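Long-range contacts in putative lipoprotein (Parabacteroides distasonis ATCC 8503, PDB 3JX8), which is of unproven function but is probably an adhesin-like lipoprotein that may bind lipid: residues Asn52-Glu60 with Leu66-Lys74; Gly169-Ala180 with Glu189-Ala200. All coordinates share one frame; numbering follows the deposited sequence. Where two conformers were deposited one is given.

Contact 1 lies at one edge of a long sheet, and contact 2 within the repeating coils further along the chain. Contact 1 closes before contact 2 opens. It is the antiparallel hairpin of strands 57-62 and 65-70, added to strand 25-29 through strand 65-70. From there the sheet runs on, strand beside parallel strand, to 235-241. Contact 2 is one step of the parallel stacking, pairing strands 170-174 and 176-177 with 189-192 and 196-197; its A180 and A200 open strands 180-185 and 200-205 of that same sheet. The centres of contact 1 and contact 2 lie about 36 Å apart, on opposite sides of the chain's centre. The nearest atoms of contact 1 and contact 2 are about 21 Å apart.

Contact 1 of 2, residues Asn52-Glu60 with Leu66-Lys74; sequences NLFDYLVTE and LKIYPKSIK
V58 and Y69 face each other as a hydrogen-bonded pair in an antiparallel beta hairpin, the strands 57-60 and 66-70 running 176° apart. Four backbone bonds join them: V58 and Y69 exchange two, V58 N reaching Y69 O at 2.8 Å, and E60 and K67 exchange two more, with K67 N 2.7 Å from E60 O. Beyond the strand the ladder gains one further rung, K71 N to Y56 O at 2.8 Å.

Across the hairpin, the closest apolar touch is on the face of V58 and Y69. The valine lies over one face of the tyrosine ring in a CH-pi contact, its CB 3.9 Å from the ring centroid, while V58 CG2 meets Y69 CE1 at 3.5 Å. With chi1 at 52°, the ring stands between its own backbone N and carbonyl carbon, alongside the valine and pointing the same way. The buried face is that of L57 and I68, which both pack on Y89 of strand 89-95.

Among the charged groups, K67 turns to a salt bridge with E62 near the hairpin turn. K71, extended beyond CG, runs back along residues 55-57, where its NZ sits above the carbonyl plane of D55, 2.8 Å from D55 O.

Contact 2 of 2, residues Gly169-Ala180 with Glu189-Ala200; sequences GEIEVIGTVDRA and EIKAFDCQARKA. With SO4 (sulfate ion), chain I.
E170, I171 and E172 run parallel to E189, I190 and K191, the short strands 170-174 and 189-192 only 9° apart, and after a shift of one residue a second parallel ladder pairs G175, T176 and V177 with C195, Q196 and A197. The type I turn A192-C195 takes up the shift, and a water bridges it, donating to V173 O and accepting from D194 N.

On the face of the glutamates, K191 stretches obliquely across to E170, making a salt bridge whose hydrogen bond, K191 NZ to E170 OE1 at 3.3 Å, is weak. The E170 and E189 carboxylates come close, OE1 to OE1 4.3 Å, and a water lies within hydrogen-bonding distance of both. The other face is apolar: V173 CG2 lies 3.6 Å from A192 CB and 3.7 Å from C195 CB. I171 and V173 pack onward against strand 160-166, across the interior.

Such parallel stacking of successive coils, with like pairs at E170/E189, I171/I190 and A180/A200, is the hallmark of a right-handed parallel beta-helix (beta-solenoid), as in the pectate-lyase-like clan. G175 occupies a corner where its backbone angles would jam a CB against the preceding carbonyl O.

At the next corner D178 and R198 lie side by side. R198 grips the carboxylate side-on, R198 NE to D178 OD1 at 2.7 Å and R198 NH2 to D178 OD2 at 3.1 Å, both from the syn side but tilted out of the carboxylate plane, with the two planes 31° apart. K199 CG sits over one guanidinium face, toward its rim. A bend at chi3 (-65°) carries the K199 amine to a sulfate, probably from the crystallisation liquor, whose O1 lies 2.6 Å from K199 NZ; R198 NH1 and NH2 add weak bonds to O4.

Contact 1 of 2, residues Asn52-Glu60 with Leu66-Lys74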
loop_
_atom_site.group_PDB
_atom_site.type_symbol
_atom_site.label_atom_id
_atom_site.label_comp_id
_atom_site.label_asym_id
_atom_site.label_seq_id
_atom_site.Cartn_x
_atom_site.Cartn_y
_atom_site.Cartn_z
ATOM N N ASN A 52 6.591 8.673 -36.157
ATOM C CA ASN A 52 5.173 8.351 -36.210
ATOM C C ASN A 52 4.458 8.432 -34.845
ATOM O O ASN A 52 3.262 8.635 -34.797
ATOM C CB ASN A 52 4.965 6.994 -36.882
ATOM C CG ASN A 52 5.574 5.855 -36.094
ATOM O OD1 ASN A 52 6.711 5.928 -35.651
ATOM N ND2 ASN A 52 4.810 4.779 -35.933
ATOM N N LEU A 53 5.187 8.335 -33.746
ATOM C CA LEU A 53 4.565 8.284 -32.436
ATOM C C LEU A 53 4.153 9.672 -31.865
ATOM O O LEU A 53 3.289 9.736 -30.973
ATOM C CB LEU A 53 5.481 7.529 -31.474
ATOM C CG LEU A 53 5.724 6.062 -31.857
ATOM C CD1 LEU A 53 6.596 5.334 -30.789
ATOM C CD2 LEU A 53 4.394 5.320 -32.139
ATOM N N PHE A 54 4.705 10.775 -32.393
ATOM C CA PHE A 54 4.313 12.118 -31.917
ATOM C C PHE A 54 2.809 12.372 -32.030
ATOM O O PHE A 54 2.242 13.029 -31.202
ATOM C CB PHE A 54 5.031 13.249 -32.688
ATOM C CG PHE A 54 6.454 13.482 -32.250
ATOM C CD1 PHE A 54 6.726 14.075 -31.037
ATOM C CD2 PHE A 54 7.516 13.124 -33.058
ATOM C CE1 PHE A 54 8.032 14.300 -30.622
ATOM C CE2 PHE A 54 8.828 13.361 -32.641
ATOM C CZ PHE A 54 9.074 13.940 -31.420
ATOM N N ASP A 55 2.193 11.872 -33.088
ATOM C CA ASP A 55 0.752 11.983 -33.287
ATOM C C ASP A 55 -0.058 11.323 -32.181
ATOM O O ASP A 55 -1.246 11.627 -32.054
ATOM C CB ASP A 55 0.330 11.316 -34.603
ATOM C CG ASP A 55 0.835 12.062 -35.841
ATOM O OD1 ASP A 55 1.085 13.285 -35.720
ATOM O OD2 ASP A 55 1.026 11.422 -36.916
ATOM N N TYR A 56 0.566 10.429 -31.412
ATOM C CA TYR A 56 -0.101 9.698 -30.342
ATOM C C TYR A 56 0.263 10.182 -28.947
ATOM O O TYR A 56 -0.134 9.572 -27.975
ATOM C CB TYR A 56 0.230 8.215 -30.469
ATOM C CG TYR A 56 -0.274 7.640 -31.756
ATOM C CD1 TYR A 56 0.513 7.668 -32.899
ATOM C CD2 TYR A 56 -1.561 7.100 -31.859
ATOM C CE1 TYR A 56 0.058 7.164 -34.106
ATOM C CE2 TYR A 56 -2.017 6.594 -33.062
ATOM C CZ TYR A 56 -1.181 6.627 -34.177
ATOM O OH TYR A 56 -1.582 6.139 -35.384
ATOM N N LEU A 57 1.016 11.272 -28.854
ATOM C CA LEU A 57 1.625 11.705 -27.608
ATOM C C LEU A 57 1.160 13.127 -27.277
ATOM O O LEU A 57 1.045 13.955 -28.162
ATOM C CB LEU A 57 3.148 11.674 -27.808
ATOM C CG LEU A 57 4.130 11.645 -26.659
ATOM C CD1 LEU A 57 3.914 10.364 -25.837
ATOM C CD2 LEU A 57 5.595 11.764 -27.188
ATOM N N VAL A 58 0.853 13.402 -26.022
ATOM C CA VAL A 58 0.634 14.774 -25.549
ATOM C C VAL A 58 1.950 15.234 -24.975
ATOM O O VAL A 58 2.584 14.478 -24.235
ATOM C CB VAL A 58 -0.449 14.828 -24.443
ATOM C CG1 VAL A 58 -0.519 16.229 -23.817
ATOM C CG2 VAL A 58 -1.803 14.344 -25.011
ATOM N N THR A 59 2.396 16.432 -25.364
ATOM C CA THR A 59 3.639 17.027 -24.860
ATOM C C THR A 59 3.439 18.528 -24.748
ATOM O O THR A 59 3.579 19.242 -25.732
ATOM C CB THR A 59 4.818 16.795 -25.807
ATOM O OG1 THR A 59 4.505 17.363 -27.083
ATOM C CG2 THR A 59 5.141 15.330 -25.987
ATOM N N GLU A 60 3.086 19.023 -23.567
ATOM C CA GLU A 60 2.789 20.427 -23.403
ATOM C C GLU A 60 2.846 20.848 -21.950
ATOM O O GLU A 60 2.775 20.007 -21.041
ATOM C CB GLU A 60 1.381 20.724 -23.923
ATOM C CG GLU A 60 0.276 20.121 -23.066
ATOM C CD GLU A 60 -1.100 20.147 -23.714
ATOM O OE1 GLU A 60 -1.217 20.210 -24.952
ATOM O OE2 GLU A 60 -2.087 20.072 -22.969
ATOM N N LEU A 66 4.081 20.416 -16.785
ATOM C CA LEU A 66 4.548 19.714 -17.955
ATOM C C LEU A 66 3.843 18.365 -17.989
ATOM O O LEU A 66 3.923 17.573 -17.042
ATOM C CB LEU A 66 6.076 19.534 -17.930
ATOM C CG LEU A 66 6.661 18.652 -19.040
ATOM C CD1 LEU A 66 6.443 19.267 -20.417
ATOM C CD2 LEU A 66 8.149 18.346 -18.777
ATOM N N LYS A 67 3.167 18.114 -19.090
ATOM C CA LYS A 67 2.415 16.910 -19.289
ATOM C C LYS A 67 2.926 16.190 -20.523
ATOM O O LYS A 67 2.884 16.759 -21.637
ATOM C CB LYS A 67 0.956 17.277 -19.479
ATOM C CG LYS A 67 0.338 17.938 -18.270
ATOM C CD LYS A 67 -1.052 18.459 -18.610
ATOM C CE LYS A 67 -1.699 19.151 -17.418
ATOM N NZ LYS A 67 -3.210 19.278 -17.557
ATOM N N ILE A 68 3.411 14.957 -20.324
ATOM C CA ILE A 68 3.894 14.079 -21.398
ATOM C C ILE A 68 3.262 12.704 -21.182
ATOM O O ILE A 68 3.565 12.016 -20.206
ATOM C CB ILE A 68 5.444 13.983 -21.433
ATOM C CG1 ILE A 68 6.028 15.358 -21.774
ATOM C CG2 ILE A 68 5.938 12.921 -22.462
ATOM C CD1 ILE A 68 7.557 15.455 -21.713
ATOM N N TYR A 69 2.368 12.308 -22.069
ATOM C CA TYR A 69 1.741 10.999 -21.947
ATOM C C TYR A 69 1.057 10.611 -23.240
ATOM O O TYR A 69 0.733 11.489 -24.048
ATOM C CB TYR A 69 0.729 11.014 -20.794
ATOM C CG TYR A 69 -0.263 12.135 -20.872
ATOM C CD1 TYR A 69 -1.378 12.018 -21.663
ATOM C CD2 TYR A 69 -0.114 13.287 -20.131
ATOM C CE1 TYR A 69 -2.300 13.022 -21.759
ATOM C CE2 TYR A 69 -1.058 14.323 -20.228
ATOM C CZ TYR A 69 -2.128 14.171 -21.050
ATOM O OH TYR A 69 -3.087 15.149 -21.182
ATOM N N PRO A 70 0.837 9.297 -23.448
ATOM C CA PRO A 70 0.093 8.859 -24.622
ATOM C C PRO A 70 -1.323 9.379 -24.610
ATOM O O PRO A 70 -1.945 9.447 -23.551
ATOM C CB PRO A 70 0.102 7.337 -24.515
ATOM C CG PRO A 70 1.239 7.025 -23.616
ATOM C CD PRO A 70 1.304 8.153 -22.648
ATOM N N LYS A 71 -1.818 9.781 -25.780
ATOM C CA LYS A 71 -3.197 10.199 -25.899
ATOM C C LYS A 71 -4.174 9.061 -25.557
ATOM O O LYS A 71 -3.854 7.869 -25.692
ATOM C CB LYS A 71 -3.500 10.656 -27.325
ATOM C CG LYS A 71 -2.802 11.926 -27.751
ATOM C CD LYS A 71 -3.182 12.286 -29.191
ATOM C CE LYS A 71 -2.339 13.472 -29.655
ATOM N NZ LYS A 71 -2.572 13.860 -31.066
ATOM N N SER A 72 -5.375 9.470 -25.160
ATOM C CA SER A 72 -6.518 8.577 -25.119
ATOM C C SER A 72 -6.815 8.041 -26.478
ATOM O O SER A 72 -6.666 8.748 -27.467
ATOM C CB SER A 72 -7.775 9.304 -24.680
ATOM O OG SER A 72 -7.661 9.759 -23.367
ATOM N N ILE A 73 -7.298 6.810 -26.526
ATOM C CA ILE A 73 -7.651 6.225 -27.793
ATOM C C ILE A 73 -8.793 7.019 -28.447
ATOM O O ILE A 73 -9.802 7.320 -27.811
ATOM C CB ILE A 73 -7.984 4.740 -27.676
ATOM C CG1 ILE A 73 -6.745 3.992 -27.121
ATOM C CG2 ILE A 73 -8.368 4.185 -29.054
ATOM C CD1 ILE A 73 -6.823 2.472 -27.131
ATOM N N LYS A 74 -8.581 7.379 -29.722
ATOM C CA LYS A 74 -9.566 8.117 -30.521
ATOM C C LYS A 74 -10.917 7.353 -30.475
ATOM O O LYS A 74 -10.996 6.148 -30.733
ATOM C CB LYS A 74 -9.054 8.332 -31.955
ATOM C CG LYS A 74 -9.760 9.440 -32.749
ATOM C CD LYS A 74 -9.083 9.706 -34.114
#

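Contact 2 of 2, residues Gly169-Ala180 with Glu189-Ala200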
loop_
_atom_site.group_PDB
_atom_site.type_symbol
_atom_site.label_atom_id
_atom_site.label_comp_id
_atom_site.label_asym_id
_atom_site.label_seq_id
_atom_site.Cartn_x
_atom_site.Cartn_y
_atom_site.Cartn_z
ATOM N N GLY A 169 8.391 -2.994 -4.710
ATOM C CA GLY A 169 9.577 -2.288 -5.167
ATOM C C GLY A 169 10.614 -1.931 -4.096
ATOM O O GLY A 169 10.688 -2.546 -3.011
ATOM N N GLU A 170 11.399 -0.915 -4.414
ATOM C CA GLU A 170 12.551 -0.537 -3.628
ATOM C C GLU A 170 12.847 0.983 -3.646
ATOM O O GLU A 170 12.870 1.610 -4.712
ATOM C CB GLU A 170 13.746 -1.275 -4.170
ATOM C CG GLU A 170 14.987 -1.029 -3.361
ATOM C CD GLU A 170 16.224 -1.649 -3.974
ATOM O OE1 GLU A 170 16.278 -2.896 -3.961
ATOM O OE2 GLU A 170 17.133 -0.874 -4.413
ATOM N N ILE A 171 13.056 1.556 -2.469
ATOM C CA ILE A 171 13.513 2.914 -2.331
ATOM C C ILE A 171 14.838 2.834 -1.612
ATOM O O ILE A 171 14.941 2.131 -0.589
ATOM C CB ILE A 171 12.555 3.797 -1.537
ATOM C CG1 ILE A 171 11.178 3.797 -2.196
ATOM C CG2 ILE A 171 13.123 5.237 -1.414
ATOM C CD1 ILE A 171 10.119 4.592 -1.458
ATOM N N GLU A 172 15.837 3.546 -2.152
ATOM C CA GLU A 172 17.167 3.623 -1.576
ATOM C C GLU A 172 17.627 5.071 -1.452
ATOM O O GLU A 172 17.520 5.851 -2.413
ATOM C CB GLU A 172 18.166 2.831 -2.411
ATOM C CG GLU A 172 19.585 2.920 -1.874
ATOM C CD GLU A 172 20.565 1.937 -2.550
ATOM O OE1 GLU A 172 20.224 1.322 -3.572
ATOM O OE2 GLU A 172 21.693 1.783 -2.029
ATOM N N VAL A 173 18.148 5.427 -0.276
ATOM C CA VAL A 173 18.522 6.799 0.035
ATOM C C VAL A 173 19.852 6.819 0.737
ATOM O O VAL A 173 20.122 5.982 1.616
ATOM C CB VAL A 173 17.437 7.569 0.862
ATOM C CG1 VAL A 173 16.179 7.715 0.036
ATOM C CG2 VAL A 173 17.132 6.913 2.221
ATOM N N ILE A 174 20.695 7.758 0.316
ATOM C CA ILE A 174 22.064 7.875 0.772
ATOM C C ILE A 174 22.329 9.341 1.075
ATOM O O ILE A 174 22.042 10.215 0.260
ATOM C CB ILE A 174 23.039 7.394 -0.336
ATOM C CG1 ILE A 174 22.780 5.903 -0.672
ATOM C CG2 ILE A 174 24.517 7.652 0.065
ATOM C CD1 ILE A 174 23.375 5.443 -2.038
ATOM N N GLY A 175 22.846 9.609 2.266
ATOM C CA GLY A 175 23.200 10.967 2.666
ATOM C C GLY A 175 22.994 11.239 4.139
ATOM O O GLY A 175 23.288 10.390 4.986
ATOM N N THR A 176 22.468 12.425 4.423
ATOM C CA THR A 176 22.191 12.891 5.777
ATOM C C THR A 176 20.846 13.592 5.815
ATOM O O THR A 176 20.502 14.355 4.886
ATOM C CB THR A 176 23.229 13.931 6.211
ATOM O OG1 THR A 176 24.486 13.286 6.289
ATOM C CG2 THR A 176 22.933 14.479 7.612
ATOM N N VAL A 177 20.088 13.348 6.883
ATOM C CA VAL A 177 18.794 13.972 7.086
ATOM C C VAL A 177 18.606 14.153 8.584
ATOM O O VAL A 177 19.134 13.376 9.386
ATOM C CB VAL A 177 17.630 13.123 6.491
ATOM C CG1 VAL A 177 17.644 11.714 7.048
ATOM C CG2 VAL A 177 16.279 13.777 6.778
ATOM N N ASP A 178 17.880 15.199 8.970
ATOM C CA ASP A 178 17.601 15.436 10.369
ATOM C C ASP A 178 16.480 14.492 10.820
ATOM O O ASP A 178 16.695 13.677 11.721
ATOM C CB ASP A 178 17.232 16.887 10.628
ATOM C CG ASP A 178 17.077 17.185 12.103
ATOM O OD1 ASP A 178 18.029 16.960 12.872
ATOM O OD2 ASP A 178 15.999 17.646 12.502
ATOM N N ARG A 179 15.310 14.604 10.198
ATOM C CA ARG A 179 14.179 13.706 10.485
ATOM C C ARG A 179 13.773 12.918 9.264
ATOM O O ARG A 179 13.645 13.493 8.175
ATOM C CB ARG A 179 12.975 14.466 11.002
ATOM C CG ARG A 179 13.261 15.143 12.350
ATOM C CD ARG A 179 12.079 15.897 12.885
ATOM N NE ARG A 179 11.675 16.878 11.904
ATOM C CZ ARG A 179 10.501 17.498 11.870
ATOM N NH1 ARG A 179 9.577 17.257 12.800
ATOM N NH2 ARG A 179 10.259 18.384 10.900
ATOM N N ALA A 180 13.581 11.613 9.459
ATOM C CA ALA A 180 13.204 10.687 8.415
ATOM C C ALA A 180 11.971 9.890 8.829
ATOM O O ALA A 180 11.802 9.483 10.005
ATOM C CB ALA A 180 14.353 9.715 8.097
ATOM N N GLU A 189 11.090 -2.960 -0.096
ATOM C CA GLU A 189 12.222 -2.695 0.766
ATOM C C GLU A 189 12.694 -1.252 0.681
ATOM O O GLU A 189 12.834 -0.694 -0.415
ATOM C CB GLU A 189 13.343 -3.650 0.355
ATOM C CG GLU A 189 14.584 -3.431 1.097
ATOM C CD GLU A 189 15.674 -4.413 0.762
ATOM O OE1 GLU A 189 15.619 -5.111 -0.292
ATOM O OE2 GLU A 189 16.604 -4.455 1.574
ATOM N N ILE A 190 12.904 -0.640 1.849
ATOM C CA ILE A 190 13.594 0.633 1.928
ATOM C C ILE A 190 15.023 0.358 2.404
ATOM O O ILE A 190 15.255 -0.345 3.403
ATOM C CB ILE A 190 12.905 1.638 2.822
ATOM C CG1 ILE A 190 11.578 2.065 2.209
ATOM C CG2 ILE A 190 13.808 2.887 2.995
ATOM C CD1 ILE A 190 10.724 2.977 3.101
ATOM N N LYS A 191 15.989 0.881 1.660
ATOM C CA LYS A 191 17.392 0.719 1.997
ATOM C C LYS A 191 17.949 2.078 2.383
ATOM O O LYS A 191 18.114 2.973 1.536
ATOM C CB LYS A 191 18.184 0.203 0.804
ATOM C CG LYS A 191 17.833 -1.160 0.305
ATOM C CD LYS A 191 18.795 -1.504 -0.826
ATOM C CE LYS A 191 18.606 -2.910 -1.326
ATOM N NZ LYS A 191 19.282 -3.056 -2.661
ATOM N N ALA A 192 18.236 2.239 3.657
ATOM C CA ALA A 192 18.651 3.538 4.158
ATOM C C ALA A 192 19.758 3.449 5.179
ATOM O O ALA A 192 19.911 4.352 5.975
ATOM C CB ALA A 192 17.435 4.306 4.705
ATOM N N PHE A 193 20.556 2.394 5.128
ATOM C CA PHE A 193 21.691 2.263 6.046
ATOM C C PHE A 193 22.725 3.374 5.866
ATOM O O PHE A 193 23.374 3.731 6.822
ATOM C CB PHE A 193 22.434 0.920 5.872
ATOM C CG PHE A 193 21.898 -0.235 6.702
ATOM C CD1 PHE A 193 21.315 -0.048 7.952
ATOM C CD2 PHE A 193 22.093 -1.540 6.261
ATOM C CE1 PHE A 193 20.867 -1.149 8.702
ATOM C CE2 PHE A 193 21.655 -2.637 7.018
ATOM C CZ PHE A 193 21.049 -2.430 8.224
ATOM N N ASP A 194 22.905 3.905 4.646
ATOM C CA ASP A 194 23.843 5.033 4.449
ATOM C C ASP A 194 23.149 6.367 4.342
ATOM O O ASP A 194 23.681 7.317 3.752
ATOM C CB ASP A 194 24.727 4.809 3.232
ATOM C CG ASP A 194 25.576 3.573 3.374
ATOM O OD1 ASP A 194 26.048 3.261 4.515
ATOM O OD2 ASP A 194 25.766 2.897 2.332
ATOM N N CYS A 195 21.958 6.438 4.924
ATOM C CA CYS A 195 21.283 7.689 5.093
ATOM C C CYS A 195 21.233 7.946 6.572
ATOM O O CYS A 195 20.427 7.377 7.269
ATOM C CB CYS A 195 19.902 7.658 4.488
ATOM S SG CYS A 195 19.013 9.171 4.840
ATOM N N GLN A 196 22.116 8.808 7.054
ATOM C CA GLN A 196 22.207 9.084 8.474
ATOM C C GLN A 196 21.127 10.052 8.935
ATOM O O GLN A 196 21.162 11.235 8.622
ATOM C CB GLN A 196 23.586 9.640 8.817
ATOM C CG GLN A 196 23.836 9.768 10.294
ATOM C CD GLN A 196 25.051 10.626 10.595
ATOM O OE1 GLN A 196 26.081 10.124 10.984
ATOM N NE2 GLN A 196 24.932 11.921 10.373
ATOM N N ALA A 197 20.190 9.524 9.706
ATOM C CA ALA A 197 19.115 10.293 10.307
ATOM C C ALA A 197 19.403 10.539 11.778
ATOM O O ALA A 197 19.903 9.657 12.480
ATOM C CB ALA A 197 17.815 9.553 10.181
ATOM N N ARG A 198 19.053 11.727 12.264
ATOM C CA ARG A 198 19.062 11.951 13.703
ATOM C C ARG A 198 17.865 11.239 14.345
ATOM O O ARG A 198 18.039 10.487 15.297
ATOM C CB ARG A 198 19.078 13.443 14.047
ATOM C CG ARG A 198 19.122 13.691 15.549
ATOM C CD ARG A 198 19.262 15.180 15.879
ATOM N NE ARG A 198 18.094 15.926 15.400
ATOM C CZ ARG A 198 16.950 16.103 16.060
ATOM N NH1 ARG A 198 16.774 15.620 17.287
ATOM N NH2 ARG A 198 15.957 16.772 15.480
ATOM N N LYS A 199 16.666 11.527 13.837
ATOM C CA LYS A 199 15.446 10.867 14.258
ATOM C C LYS A 199 14.801 10.165 13.074
ATOM O O LYS A 199 14.683 10.742 11.992
ATOM C CB LYS A 199 14.451 11.873 14.815
ATOM C CG LYS A 199 15.010 12.720 15.968
ATOM C CD LYS A 199 13.919 13.261 16.940
ATOM C CE LYS A 199 12.945 14.253 16.304
ATOM N NZ LYS A 199 12.084 14.993 17.319
ATOM N N ALA A 200 14.371 8.929 13.276
ATOM C CA ALA A 200 13.653 8.184 12.243
ATOM C C ALA A 200 12.451 7.436 12.809
ATOM O O ALA A 200 12.495 6.862 13.925
ATOM C CB ALA A 200 14.565 7.224 11.555
HETATM S S SO4 I . 13.775 17.290 18.769
HETATM O O1 SO4 I . 13.705 15.876 19.100
HETATM O O2 SO4 I . 12.711 17.620 17.822
HETATM O O3 SO4 I . 13.667 18.056 19.999
HETATM O O4 SO4 I . 15.068 17.603 18.202
HETATM O O HOH W 1 14.841 -4.698 -2.822
HETATM O O HOH W 2 21.367 3.790 2.214
#